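Local atomic coordinates of leucine aminopeptidase (Parabacteroides distasonis, PDB entry 3TC8), a protein that probably works as a zinc-dependent exopeptidase of the M28 family, removing residues from the amino end of peptides, or as a related glutaminyl-peptide cyclotransferase. Residues A220-V223 with E224-W227. Numbering follows the deposited sequence.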
ATOM      1  N   ALA A 220      17.378  -6.952   1.470  1.00 10.46           N
ATOM      2  CA  ALA A 220      17.880  -7.160   0.104  1.00 11.07           C
ATOM      3  C   ALA A 220      17.516  -8.513  -0.466  1.00 10.93           C
ATOM      4  O   ALA A 220      17.197  -8.590  -1.626  1.00 10.79           O
ATOM      5  CB  ALA A 220      19.389  -6.921  -0.013  1.00 12.74           C
ATOM      6  N   PRO A 221      17.533  -9.597   0.323  1.00 11.50           N
ATOM      7  CA  PRO A 221      17.149 -10.894  -0.276  1.00 11.33           C
ATOM      8  C   PRO A 221      15.718 -10.911  -0.746  1.00 10.30           C
ATOM      9  O   PRO A 221      15.379 -11.616  -1.703  1.00 11.04           O
ATOM     10  CB  PRO A 221      17.392 -11.897   0.857  1.00 12.57           C
ATOM     11  CG  PRO A 221      18.438 -11.249   1.714  1.00 13.43           C
ATOM     12  CD  PRO A 221      18.119  -9.779   1.665  1.00 12.08           C
ATOM     13  N   ILE A 222      14.835 -10.167  -0.077  1.00 10.39           N
ATOM     14  CA  ILE A 222      13.445 -10.065  -0.457  1.00 10.11           C
ATOM     15  C   ILE A 222      13.317  -9.264  -1.740  1.00 10.10           C
ATOM     16  O   ILE A 222      12.588  -9.654  -2.651  1.00 10.20           O
ATOM     17  CB  ILE A 222      12.562  -9.484   0.683  1.00 10.54           C
ATOM     18  CG1 ILE A 222      12.810 -10.219   2.024  1.00 10.70           C
ATOM     19  CG2 ILE A 222      11.087  -9.485   0.287  1.00 11.43           C
ATOM     20  CD1 ILE A 222      12.594 -11.739   1.980  1.00 12.23           C
ATOM     21  N   VAL A 223      14.015  -8.123  -1.812  1.00  9.38           N
ATOM     22  CA  VAL A 223      14.080  -7.362  -3.043  1.00  9.81           C
ATOM     23  C   VAL A 223      14.509  -8.256  -4.208  1.00 10.63           C
ATOM     24  O   VAL A 223      13.895  -8.277  -5.274  1.00 10.55           O
ATOM     25  CB  VAL A 223      14.991  -6.109  -2.949  1.00 10.27           C
ATOM     26  CG1 VAL A 223      15.071  -5.405  -4.294  1.00 11.20           C
ATOM     27  CG2 VAL A 223      14.508  -5.156  -1.842  1.00 10.39           C
ATOM     28  N   GLU A 224      15.623  -8.958  -4.015  1.00 10.34           N
ATOM     29  CA  GLU A 224      16.153  -9.793  -5.070  1.00 11.16           C
ATOM     30  C   GLU A 224      15.168 -10.879  -5.503  1.00 10.66           C
ATOM     31  O   GLU A 224      15.009 -11.141  -6.684  1.00 11.15           O
ATOM     32  CB  GLU A 224      17.511 -10.367  -4.691  1.00 12.19           C
ATOM     33  CG  GLU A 224      18.573  -9.243  -4.625  1.00 15.54           C
ATOM     34  CD  GLU A 224      18.750  -8.525  -5.936  1.00 17.43           C
ATOM     35  OE1 GLU A 224      18.885  -9.240  -6.987  1.00 19.76           O
ATOM     36  OE2 GLU A 224      18.769  -7.269  -5.915  1.00 19.14           O
HETATM   37  N   MSE A 225      14.526 -11.520  -4.545  1.00 10.78           N
HETATM   38  CA  MSE A 225      13.559 -12.555  -4.862  1.00 10.90           C
HETATM   39  C   MSE A 225      12.404 -12.001  -5.692  1.00 10.33           C
HETATM   40  O   MSE A 225      12.006 -12.604  -6.691  1.00 10.54           O
HETATM   41  CB  MSE A 225      13.010 -13.117  -3.567  1.00 11.58           C
HETATM   42  CG  MSE A 225      11.805 -14.075  -3.681  1.00 12.71           C
HETATM   43 SE   MSE A 225      11.178 -14.819  -2.058  0.75 17.25          SE
HETATM   44  CE  MSE A 225      10.639 -13.193  -1.171  1.00 17.73           C
ATOM     45  N   VAL A 226      11.870 -10.850  -5.294  1.00  9.86           N
ATOM     46  CA  VAL A 226      10.770 -10.242  -6.007  1.00  9.35           C
ATOM     47  C   VAL A 226      11.173  -9.762  -7.402  1.00  9.80           C
ATOM     48  O   VAL A 226      10.475 -10.031  -8.380  1.00  9.98           O
ATOM     49  CB  VAL A 226      10.126  -9.086  -5.145  1.00  9.44           C
ATOM     50  CG1 VAL A 226       9.104  -8.292  -5.956  1.00 10.28           C
ATOM     51  CG2 VAL A 226       9.521  -9.684  -3.898  1.00 10.38           C
ATOM     52  N   TRP A 227      12.318  -9.063  -7.514  1.00  9.60           N
ATOM     53  CA  TRP A 227      12.719  -8.546  -8.785  1.00  9.68           C
ATOM     54  C   TRP A 227      13.091  -9.685  -9.743  1.00 10.74           C
ATOM     55  O   TRP A 227      12.843  -9.580 -10.952  1.00 11.05           O
ATOM     56  CB  TRP A 227      13.893  -7.526  -8.635  1.00 10.38           C
ATOM     57  CG  TRP A 227      13.439  -6.073  -8.561  1.00  9.64           C
ATOM     58  CD1 TRP A 227      13.732  -5.137  -9.479  1.00 10.41           C
ATOM     59  CD2 TRP A 227      12.531  -5.445  -7.619  1.00  9.27           C
ATOM     60  NE1 TRP A 227      13.103  -3.954  -9.170  1.00 10.73           N
ATOM     61  CE2 TRP A 227      12.380  -4.119  -8.022  1.00 10.30           C
ATOM     62  CE3 TRP A 227      11.908  -5.866  -6.470  1.00  9.32           C
ATOM     63  CZ2 TRP A 227      11.550  -3.216  -7.353  1.00 10.44           C
ATOM     64  CZ3 TRP A 227      11.062  -4.982  -5.803  1.00  9.99           C
ATOM     65  CH2 TRP A 227      10.919  -3.671  -6.233  1.00 10.49           C
TER
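Val223 lays its CG1 methyl over one face of the Trp227 indole, one turn further along the helix, off centre toward the rim and 3.9 Å from CE3. The methyl gets there because CG1 stands anti to the backbone N (chi1 177°), on the carbonyl side of its residue. The same Val223 also holds the tryptophan backbone: its O accepts Trp227 N at 2.8 Å in a nearly straight bond. Val223 also touches Ile263 of strand 262-266, while the indole meets Phe239 edge-to-face and its NE1 makes weak hydrogen bonds to the carbonyls of Phe209 and Ile240. With an alanine in place of Trp227, the Val223 methyl would probably lose the ring it covers and Phe239 its aromatic partner, opening a gap beside strand 209-211.

A second row of apolar groups starts at Ile222. The selenomethionine at Met225 runs alongside it and, extended through its first two torsions, turns back at the third (chi3 63°), bringing CE to 4.0 Å from Ile222 CD1; CE lies equally near Ile222 CG2. Tyr195 touches both side chains. Val226 follows, with CG2 3.3 Å from Ile222 O, and packs on Ile197, Ile265 and Val305.

Glu224 CG, set beside its own backbone N, lies 3.4 Å from Ala220 O, which also accepts Glu224 N at 2.9 Å; the chain bends beyond CG. The Glu224 carboxylate reaches Lys211 in a salt bridge through OE2. Pro221 has no N-H for the turn before it, and the helix kinks here; its O accepts Met225 N at 3.0 Å. The four successive i to i+4 bonds and the apolar side turned to strands 195-200 and 262-266 are those of an amphipathic helix packed on the central mixed sheet of the alpha/beta M28 peptidase fold, away from the zinc site.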